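Local coordinates for protein lipoteichoic acid primase (Listeria monocytogenes, PDB 4UOP) that belongs to the sulfatase-like family, its extracellular catalytic domain holding a magnesium ion on an alpha/beta core joined to a smaller antiparallel sheet, at residues Tyr382-Tyr387 against Asp413-Phe418; Asn334-Asp340 against Ser366-Val371; Tyr370-Arg374 against Ala420-Leu425. All blocks are in the same frame, centred on the assembly; numbering follows the deposited sequence.

Contact 1. Residues Tyr382-Tyr387 against Asp413-Phe418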
loop_
_atom_site.group_PDB
_atom_site.type_symbol
_atom_site.label_atom_id
_atom_site.label_comp_id
_atom_site.label_asym_id
_atom_site.label_seq_id
_atom_site.Cartn_x
_atom_site.Cartn_y
_atom_site.Cartn_z
ATOM N N TYR B 382 -6.757 10.237 13.005
ATOM C CA TYR B 382 -6.620 11.660 12.676
ATOM C C TYR B 382 -5.794 12.441 13.697
ATOM O O TYR B 382 -5.663 12.029 14.864
ATOM C CB TYR B 382 -7.997 12.315 12.510
ATOM C CG TYR B 382 -8.823 12.297 13.759
ATOM C CD1 TYR B 382 -8.685 13.285 14.710
ATOM C CD2 TYR B 382 -9.744 11.275 14.001
ATOM C CE1 TYR B 382 -9.432 13.273 15.872
ATOM C CE2 TYR B 382 -10.495 11.252 15.167
ATOM C CZ TYR B 382 -10.340 12.260 16.091
ATOM O OH TYR B 382 -11.066 12.265 17.255
ATOM N N PHE B 383 -5.267 13.576 13.249
ATOM C CA PHE B 383 -4.537 14.520 14.095
ATOM C C PHE B 383 -5.318 15.819 14.255
ATOM O O PHE B 383 -5.787 16.361 13.267
ATOM C CB PHE B 383 -3.202 14.909 13.467
ATOM C CG PHE B 383 -2.302 13.759 13.137
ATOM C CD1 PHE B 383 -1.997 12.803 14.077
ATOM C CD2 PHE B 383 -1.695 13.683 11.893
ATOM C CE1 PHE B 383 -1.129 11.757 13.772
ATOM C CE2 PHE B 383 -0.827 12.655 11.580
ATOM C CZ PHE B 383 -0.546 11.682 12.519
ATOM N N THR B 384 -5.438 16.329 15.485
ATOM C CA THR B 384 -5.997 17.667 15.718
ATOM C C THR B 384 -4.892 18.606 16.185
ATOM O O THR B 384 -3.719 18.225 16.173
ATOM C CB THR B 384 -7.154 17.658 16.741
ATOM O OG1 THR B 384 -6.632 17.608 18.070
ATOM C CG2 THR B 384 -8.086 16.498 16.499
ATOM N N ASN B 385 -5.246 19.811 16.621
ATOM C CA ASN B 385 -4.250 20.695 17.229
ATOM C C ASN B 385 -3.827 20.340 18.664
ATOM O O ASN B 385 -2.872 20.921 19.180
ATOM C CB ASN B 385 -4.688 22.165 17.181
ATOM C CG ASN B 385 -5.976 22.433 17.945
ATOM O OD1 ASN B 385 -6.261 21.810 18.952
ATOM N ND2 ASN B 385 -6.761 23.373 17.450
ATOM N N SER B 386 -4.498 19.382 19.289
ATOM C CA SER B 386 -4.144 18.999 20.648
ATOM C C SER B 386 -4.041 17.506 20.910
ATOM O O SER B 386 -3.532 17.116 21.959
ATOM C CB SER B 386 -5.154 19.613 21.616
ATOM O OG SER B 386 -6.413 18.997 21.439
ATOM N N TYR B 387 -4.518 16.657 20.000
ATOM C CA TYR B 387 -4.434 15.211 20.220
ATOM C C TYR B 387 -4.521 14.417 18.923
ATOM O O TYR B 387 -4.943 14.946 17.895
ATOM C CB TYR B 387 -5.517 14.747 21.191
ATOM C CG TYR B 387 -6.911 14.687 20.599
ATOM C CD1 TYR B 387 -7.748 15.783 20.637
ATOM C CD2 TYR B 387 -7.371 13.528 19.993
ATOM C CE1 TYR B 387 -9.015 15.739 20.072
ATOM C CE2 TYR B 387 -8.638 13.473 19.430
ATOM C CZ TYR B 387 -9.448 14.582 19.478
ATOM O OH TYR B 387 -10.710 14.532 18.932
ATOM N N ASP B 413 -17.067 14.159 20.844
ATOM C CA ASP B 413 -16.322 14.874 19.805
ATOM C C ASP B 413 -15.209 14.018 19.192
ATOM O O ASP B 413 -14.928 14.135 18.007
ATOM C CB ASP B 413 -15.740 16.191 20.346
ATOM C CG ASP B 413 -16.741 17.353 20.290
ATOM O OD1 ASP B 413 -17.867 17.175 19.773
ATOM O OD2 ASP B 413 -16.395 18.458 20.759
ATOM N N VAL B 414 -14.591 13.159 19.994
ATOM C CA VAL B 414 -13.549 12.257 19.481
ATOM C C VAL B 414 -14.194 11.263 18.520
ATOM O O VAL B 414 -13.635 10.933 17.477
ATOM C CB VAL B 414 -12.806 11.527 20.619
ATOM C CG1 VAL B 414 -11.798 10.524 20.072
ATOM C CG2 VAL B 414 -12.105 12.529 21.524
ATOM N N LYS B 415 -15.390 10.806 18.886
ATOM C CA LYS B 415 -16.157 9.880 18.067
ATOM C C LYS B 415 -16.624 10.525 16.765
ATOM O O LYS B 415 -16.572 9.903 15.702
ATOM C CB LYS B 415 -17.361 9.367 18.874
ATOM C CG LYS B 415 -18.307 8.439 18.136
ATOM C CD LYS B 415 -17.591 7.248 17.524
ATOM C CE LYS B 415 -18.507 6.031 17.429
ATOM N NZ LYS B 415 -19.796 6.333 16.748
ATOM N N LYS B 416 -17.097 11.759 16.844
ATOM C CA LYS B 416 -17.560 12.464 15.651
ATOM C C LYS B 416 -16.448 12.630 14.606
ATOM O O LYS B 416 -16.693 12.455 13.417
ATOM C CB LYS B 416 -18.155 13.821 16.012
ATOM C CG LYS B 416 -19.593 13.710 16.481
ATOM C CD LYS B 416 -20.081 14.990 17.138
ATOM C CE LYS B 416 -21.428 14.772 17.813
ATOM N NZ LYS B 416 -21.903 16.020 18.474
ATOM N N ARG B 417 -15.236 12.954 15.051
ATOM C CA ARG B 417 -14.118 13.110 14.119
ATOM C C ARG B 417 -13.668 11.781 13.530
ATOM O O ARG B 417 -13.235 11.742 12.383
ATOM C CB ARG B 417 -12.940 13.824 14.781
ATOM C CG ARG B 417 -13.192 15.300 15.006
ATOM C CD ARG B 417 -11.936 16.013 15.467
ATOM N NE ARG B 417 -12.231 17.367 15.918
ATOM C CZ ARG B 417 -12.387 17.747 17.187
ATOM N NH1 ARG B 417 -12.261 16.891 18.201
ATOM N NH2 ARG B 417 -12.671 19.020 17.447
ATOM N N PHE B 418 -13.757 10.705 14.313
ATOM C CA PHE B 418 -13.457 9.370 13.806
ATOM C C PHE B 418 -14.438 8.981 12.706
ATOM O O PHE B 418 -14.040 8.531 11.628
ATOM C CB PHE B 418 -13.491 8.343 14.943
ATOM C CG PHE B 418 -13.636 6.926 14.474
ATOM C CD1 PHE B 418 -12.551 6.234 13.965
ATOM C CD2 PHE B 418 -14.871 6.283 14.549
ATOM C CE1 PHE B 418 -12.685 4.924 13.540
ATOM C CE2 PHE B 418 -15.011 4.978 14.125
ATOM C CZ PHE B 418 -13.915 4.295 13.622
#

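Contact 2. Residues Asn334-Asp340 against Ser366-Val371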
loop_
_atom_site.group_PDB
_atom_site.type_symbol
_atom_site.label_atom_id
_atom_site.label_comp_id
_atom_site.label_asym_id
_atom_site.label_seq_id
_atom_site.Cartn_x
_atom_site.Cartn_y
_atom_site.Cartn_z
ATOM N N ASN B 334 -3.704 26.815 13.801
ATOM C CA ASN B 334 -4.605 25.808 13.275
ATOM C C ASN B 334 -3.791 24.741 12.532
ATOM O O ASN B 334 -2.902 25.081 11.740
ATOM C CB ASN B 334 -5.603 26.519 12.369
ATOM C CG ASN B 334 -6.739 25.634 11.879
ATOM O OD1 ASN B 334 -7.272 24.785 12.593
ATOM N ND2 ASN B 334 -7.138 25.869 10.647
ATOM N N VAL B 335 -4.098 23.472 12.765
ATOM C CA VAL B 335 -3.387 22.403 12.069
ATOM C C VAL B 335 -3.792 22.301 10.620
ATOM O O VAL B 335 -4.872 22.736 10.215
ATOM C CB VAL B 335 -3.542 21.005 12.710
ATOM C CG1 VAL B 335 -3.016 21.027 14.119
ATOM C CG2 VAL B 335 -4.987 20.512 12.647
ATOM N N GLY B 336 -2.910 21.694 9.839
ATOM C CA GLY B 336 -3.166 21.465 8.445
ATOM C C GLY B 336 -2.405 20.266 7.943
ATOM O O GLY B 336 -1.496 19.761 8.612
ATOM N N GLY B 337 -2.802 19.813 6.763
ATOM C CA GLY B 337 -2.098 18.771 6.033
ATOM C C GLY B 337 -1.970 19.150 4.579
ATOM O O GLY B 337 -2.481 20.194 4.143
ATOM N N GLU B 338 -1.268 18.318 3.815
ATOM C CA GLU B 338 -1.016 18.647 2.418
ATOM C C GLU B 338 -2.320 18.885 1.628
ATOM O O GLU B 338 -2.353 19.738 0.768
ATOM C CB GLU B 338 -0.136 17.596 1.760
ATOM C CG GLU B 338 1.328 17.801 2.144
ATOM C CD GLU B 338 2.185 16.554 2.085
ATOM O OE1 GLU B 338 1.685 15.422 2.314
ATOM O OE2 GLU B 338 3.397 16.729 1.851
ATOM N N ILE B 339 -3.373 18.156 1.947
ATOM C CA ILE B 339 -4.667 18.398 1.286
ATOM C C ILE B 339 -5.237 19.801 1.490
ATOM O O ILE B 339 -6.149 20.209 0.754
ATOM C CB ILE B 339 -5.746 17.386 1.713
ATOM C CG1 ILE B 339 -5.935 17.395 3.233
ATOM C CG2 ILE B 339 -5.413 16.006 1.185
ATOM C CD1 ILE B 339 -7.234 16.759 3.666
ATOM N N ASP B 340 -4.758 20.512 2.507
ATOM C CA ASP B 340 -5.247 21.856 2.832
ATOM C C ASP B 340 -4.553 22.991 2.077
ATOM O O ASP B 340 -4.972 24.140 2.163
ATOM C CB ASP B 340 -5.124 22.099 4.337
ATOM C CG ASP B 340 -5.907 21.071 5.163
ATOM O OD1 ASP B 340 -7.095 20.836 4.822
ATOM O OD2 ASP B 340 -5.334 20.478 6.114
ATOM N N SER B 366 -10.015 28.905 9.717
ATOM C CA SER B 366 -10.632 27.935 10.605
ATOM C C SER B 366 -9.739 27.794 11.809
ATOM O O SER B 366 -8.583 28.233 11.799
ATOM C CB SER B 366 -10.817 26.602 9.884
ATOM O OG SER B 366 -9.588 26.118 9.374
ATOM N N SER B 367 -10.280 27.228 12.877
ATOM C CA SER B 367 -9.506 27.030 14.092
ATOM C C SER B 367 -9.580 25.621 14.636
ATOM O O SER B 367 -8.832 25.311 15.553
ATOM C CB SER B 367 -9.930 28.021 15.177
ATOM O OG SER B 367 -9.372 29.295 14.904
ATOM N N ASN B 368 -10.437 24.778 14.067
ATOM C CA ASN B 368 -10.652 23.430 14.570
ATOM C C ASN B 368 -10.392 22.379 13.492
ATOM O O ASN B 368 -11.003 21.319 13.483
ATOM C CB ASN B 368 -12.077 23.285 15.155
ATOM C CG ASN B 368 -13.175 23.638 14.154
ATOM O OD1 ASN B 368 -12.934 24.312 13.149
ATOM N ND2 ASN B 368 -14.404 23.208 14.449
ATOM N N ASN B 369 -9.476 22.672 12.573
ATOM C CA ASN B 369 -9.163 21.722 11.504
ATOM C C ASN B 369 -8.530 20.450 12.076
ATOM O O ASN B 369 -7.976 20.460 13.176
ATOM C CB ASN B 369 -8.262 22.377 10.458
ATOM C CG ASN B 369 -8.127 21.554 9.195
ATOM O OD1 ASN B 369 -9.061 20.880 8.765
ATOM N ND2 ASN B 369 -6.957 21.619 8.584
ATOM N N TYR B 370 -8.694 19.342 11.367
ATOM C CA TYR B 370 -8.024 18.103 11.727
ATOM C C TYR B 370 -7.624 17.381 10.458
ATOM O O TYR B 370 -8.103 17.709 9.383
ATOM C CB TYR B 370 -8.914 17.229 12.618
ATOM C CG TYR B 370 -10.208 16.811 11.983
ATOM C CD1 TYR B 370 -11.314 17.654 12.008
ATOM C CD2 TYR B 370 -10.334 15.580 11.362
ATOM C CE1 TYR B 370 -12.492 17.292 11.415
ATOM C CE2 TYR B 370 -11.530 15.203 10.771
ATOM C CZ TYR B 370 -12.601 16.066 10.811
ATOM O OH TYR B 370 -13.796 15.710 10.236
ATOM N N VAL B 371 -6.724 16.418 10.583
ATOM C CA VAL B 371 -6.149 15.755 9.421
ATOM C C VAL B 371 -6.291 14.243 9.523
ATOM O O VAL B 371 -5.566 13.608 10.309
ATOM C CB VAL B 371 -4.648 16.105 9.275
ATOM C CG1 VAL B 371 -4.112 15.523 7.992
ATOM C CG2 VAL B 371 -4.443 17.614 9.307
#

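Contact 3. Residues Tyr370-Arg374 against Ala420-Leu425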
loop_
_atom_site.group_PDB
_atom_site.type_symbol
_atom_site.label_atom_id
_atom_site.label_comp_id
_atom_site.label_asym_id
_atom_site.label_seq_id
_atom_site.Cartn_x
_atom_site.Cartn_y
_atom_site.Cartn_z
ATOM N N TYR B 370 -8.694 19.342 11.367
ATOM C CA TYR B 370 -8.024 18.103 11.727
ATOM C C TYR B 370 -7.624 17.381 10.458
ATOM O O TYR B 370 -8.103 17.709 9.383
ATOM C CB TYR B 370 -8.914 17.229 12.618
ATOM C CG TYR B 370 -10.208 16.811 11.983
ATOM C CD1 TYR B 370 -11.314 17.654 12.008
ATOM C CD2 TYR B 370 -10.334 15.580 11.362
ATOM C CE1 TYR B 370 -12.492 17.292 11.415
ATOM C CE2 TYR B 370 -11.530 15.203 10.771
ATOM C CZ TYR B 370 -12.601 16.066 10.811
ATOM O OH TYR B 370 -13.796 15.710 10.236
ATOM N N VAL B 371 -6.724 16.418 10.583
ATOM C CA VAL B 371 -6.149 15.755 9.421
ATOM C C VAL B 371 -6.291 14.243 9.523
ATOM O O VAL B 371 -5.566 13.608 10.309
ATOM C CB VAL B 371 -4.648 16.105 9.275
ATOM C CG1 VAL B 371 -4.112 15.523 7.992
ATOM C CG2 VAL B 371 -4.443 17.614 9.307
ATOM N N PRO B 372 -7.219 13.652 8.736
ATOM C CA PRO B 372 -7.313 12.201 8.627
ATOM C C PRO B 372 -6.047 11.569 8.038
ATOM O O PRO B 372 -5.430 12.159 7.149
ATOM C CB PRO B 372 -8.497 11.999 7.681
ATOM C CG PRO B 372 -9.312 13.230 7.842
ATOM C CD PRO B 372 -8.302 14.319 7.990
ATOM N N GLU B 373 -5.700 10.371 8.513
ATOM C CA GLU B 373 -4.550 9.628 8.003
ATOM C C GLU B 373 -4.955 8.217 7.639
ATOM O O GLU B 373 -5.930 7.700 8.162
ATOM C CB GLU B 373 -3.448 9.599 9.057
ATOM C CG GLU B 373 -2.912 10.978 9.413
ATOM C CD GLU B 373 -2.025 11.586 8.346
ATOM O OE1 GLU B 373 -1.601 10.873 7.418
ATOM O OE2 GLU B 373 -1.743 12.793 8.437
ATOM N N ARG B 374 -4.205 7.596 6.732
ATOM C CA ARG B 374 -4.478 6.220 6.343
ATOM C C ARG B 374 -3.209 5.487 5.936
ATOM O O ARG B 374 -2.116 6.056 5.956
ATOM C CB ARG B 374 -5.495 6.190 5.195
ATOM C CG ARG B 374 -4.910 6.566 3.838
ATOM C CD ARG B 374 -5.965 6.959 2.808
ATOM N NE ARG B 374 -7.132 6.074 2.807
ATOM C CZ ARG B 374 -8.127 6.153 1.925
ATOM N NH1 ARG B 374 -8.102 7.043 0.934
ATOM N NH2 ARG B 374 -9.150 5.319 2.031
ATOM N N ALA B 420 -16.460 11.055 10.938
ATOM C CA ALA B 420 -16.222 11.979 9.829
ATOM C C ALA B 420 -14.992 11.587 9.018
ATOM O O ALA B 420 -15.029 11.579 7.787
ATOM C CB ALA B 420 -16.065 13.383 10.343
ATOM N N SER B 421 -13.895 11.274 9.696
ATOM C CA SER B 421 -12.680 10.859 8.978
ATOM C C SER B 421 -12.941 9.667 8.062
ATOM O O SER B 421 -12.560 9.671 6.893
ATOM C CB SER B 421 -11.558 10.545 9.958
ATOM O OG SER B 421 -11.122 11.720 10.607
ATOM N N ARG B 422 -13.589 8.632 8.582
ATOM C CA ARG B 422 -13.850 7.459 7.768
ATOM C C ARG B 422 -14.772 7.796 6.597
ATOM O O ARG B 422 -14.558 7.326 5.492
ATOM C CB ARG B 422 -14.424 6.311 8.613
ATOM C CG ARG B 422 -13.418 5.752 9.619
ATOM C CD ARG B 422 -13.656 4.284 9.922
ATOM N NE ARG B 422 -15.002 4.029 10.418
ATOM C CZ ARG B 422 -15.423 2.854 10.890
ATOM N NH1 ARG B 422 -14.602 1.807 10.944
ATOM N NH2 ARG B 422 -16.672 2.729 11.324
ATOM N N LYS B 423 -15.789 8.612 6.846
ATOM C CA LYS B 423 -16.750 8.962 5.802
ATOM C C LYS B 423 -16.090 9.827 4.716
ATOM O O LYS B 423 -16.323 9.633 3.522
ATOM C CB LYS B 423 -17.950 9.689 6.411
ATOM C CG LYS B 423 -19.135 9.790 5.471
ATOM C CD LYS B 423 -20.394 10.177 6.231
ATOM C CE LYS B 423 -21.546 10.482 5.286
ATOM N NZ LYS B 423 -22.754 10.961 6.029
ATOM N N LEU B 424 -15.239 10.757 5.139
ATOM C CA LEU B 424 -14.464 11.581 4.202
ATOM C C LEU B 424 -13.581 10.761 3.274
ATOM O O LEU B 424 -13.520 11.034 2.071
ATOM C CB LEU B 424 -13.562 12.565 4.941
ATOM C CG LEU B 424 -14.172 13.843 5.481
ATOM C CD1 LEU B 424 -13.068 14.655 6.133
ATOM C CD2 LEU B 424 -14.861 14.647 4.389
ATOM N N LEU B 425 -12.896 9.763 3.828
ATOM C CA LEU B 425 -12.063 8.878 3.017
ATOM C C LEU B 425 -12.901 8.090 2.001
ATOM O O LEU B 425 -12.519 7.968 0.836
ATOM C CB LEU B 425 -11.263 7.919 3.900
ATOM C CG LEU B 425 -10.223 8.519 4.843
ATOM C CD1 LEU B 425 -9.525 7.397 5.593
ATOM C CD2 LEU B 425 -9.203 9.386 4.117
#

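Contact 1. Residues Tyr382-Tyr387 against Asp413-Phe418
The chain runs through Tyr382, turns at Thr384-Ser386 and comes back at Tyr387 beside helix 412-433, with Tyr382 CA 7.3 Å from Phe418 CA and Tyr387 CA 9.6 Å from Val414 CA. A chain of three hydrogen bonds, the middle one between the two tyrosines, joins them to it. Arg417 NH1 donates to Tyr387 OH at 2.9 Å, the bond bent to 133° at the hydrogen. Tyr387 OH donates to Tyr382 OH (2.8 Å). Tyr382 OH in turn donates to Val414 O, at 2.9 Å, in the carbonyl plane on a lone pair; a chi1 of 63°, setting the ring between its backbone N and carbonyl carbon, aims it there. Val414 O also takes the helical bond from Phe418 N and is gripped twice. One face of the Tyr382 ring carries Arg417 CB, a CH-pi contact 3.7 Å from the centroid, while the extended arginine chain runs on past Thr384 CG2 toward Tyr387. Val414 CG2 packs on Tyr387 CZ. Thr384 OG1 accepts from Ser386 N and Tyr387 N, an ST turn and ST motif fixing the bend. An antiparallel sheet backed by a C-terminal helix is characteristic of the smaller C-terminal part of sulfatase-like folds.

Contact 2. Residues Asn334-Asp340 against Ser366-Val371
The Asn369 amide and the Asp340 carboxylate meet head-on along their chains, planes 71° apart, and Asn369 ND2 makes a weak bond of 3.2 Å to Asp340 OD2. The stronger bond of Asn369 ND2 goes to Val335 O, 2.9 Å away and close to the amide plane, although the donor stands 33° off the plane of that carbonyl. On its anti side Asp340 OD2 also accepts from Gly337 N, at 2.7 Å, which closes a turn leading into helix 341-348; Thr361 N binds the other carboxylate oxygen. This is one of the places where the two sheets of the sulfatase-like fold meet: strand 336-337 belongs to the large mixed sheet, and Val371 to the small antiparallel one. Val371 CG2 sits on the Gly336 backbone, 3.6 Å from Gly336 C. Asn334 extends its amide across the loop, with CG anti to the backbone N (chi1 -172°). Asn334 OD1 takes Asn369 N at 3.1 Å on a lone pair in the carbonyl plane, and its ND2 donates to Ile363 O and, weakly, to Ser366 OG, which is itself bonded to Asp362 O. Val335 CG2 packs tightly on the backbone, 3.0 Å from Asn369 O.

Contact 3. Residues Tyr370-Arg374 against Ala420-Leu425
An edge strand of the antiparallel sheet, 371-373, packs here on the long C-terminal helix 412-433, and Tyr370, Pro372 and Arg374 supply nearly all of the strand's side of the contact. The short segment axes approach to 8.7 Å and cross at -70°, so successive inward-pointing residues meet different parts of the helix. No hydrogen bond links the two segments; the joint is one of packing. Tyr370 reaches across with its ring, whose edge at CE2 comes within 3.5 Å of Ser421 OG, while Tyr370 OH lies 3.3 Å from Ala420 CB. That hydroxyl is held by the backbone oxygen of Lys41, and Ser421 OG bonds back to Arg417 O within the helix, which keeps both polar groups satisfied beside apolar neighbours. Pro372 sits over the nearest point of the helix. Pro372 CG is 3.6 Å from Ser421 OG, and the same carbon touches Leu424 CD1 at 4.4 Å, with Leu425 CD2 at the limit of contact with Pro372 CB. Arg374 and Leu425 run antiparallel alongside one another. A bend at chi3 (-43°) turns the Arg374 guanidinium so that the leucine lies over one of its faces, Leu425 CD2 standing 3.9 Å above the plane toward the rim and Leu425 CB 3.8 Å from Arg374 NH2. Salt bridges to Asp429 and Glu379, with a further bond to Pro121 O, fix the rotation of this buried charged group and probably balance its charge. The edge strand of a small C-terminal sheet crossed by the terminal helix is an arrangement met in sulfatase-like enzymes.

Contacts 1 and 3 join neighbouring strands of one antiparallel sheet to successive parts of helix 412-433, and their centres lie about 10 Å apart. Contact 2 shares Tyr370 and Val371 with contact 3, its centre about 12 Å away, and brings in strand 336-337 of the large sheet. Between contacts 1 and 2, with centres about 11 Å apart, Phe383 O and Val371 N form a probable hydrogen bond of 2.8 Å, and Asn385 CA packs 3.4 Å from Val335 CG1. None of the three supplies a magnesium ligand; the ion is bound by Glu66, Thr108, Asp284 and His285. A pentaethylene glycol, probably from the crystallisation liquor, lies about 3 Å, between nearest atoms, from the Asn334 side chain of contact 2.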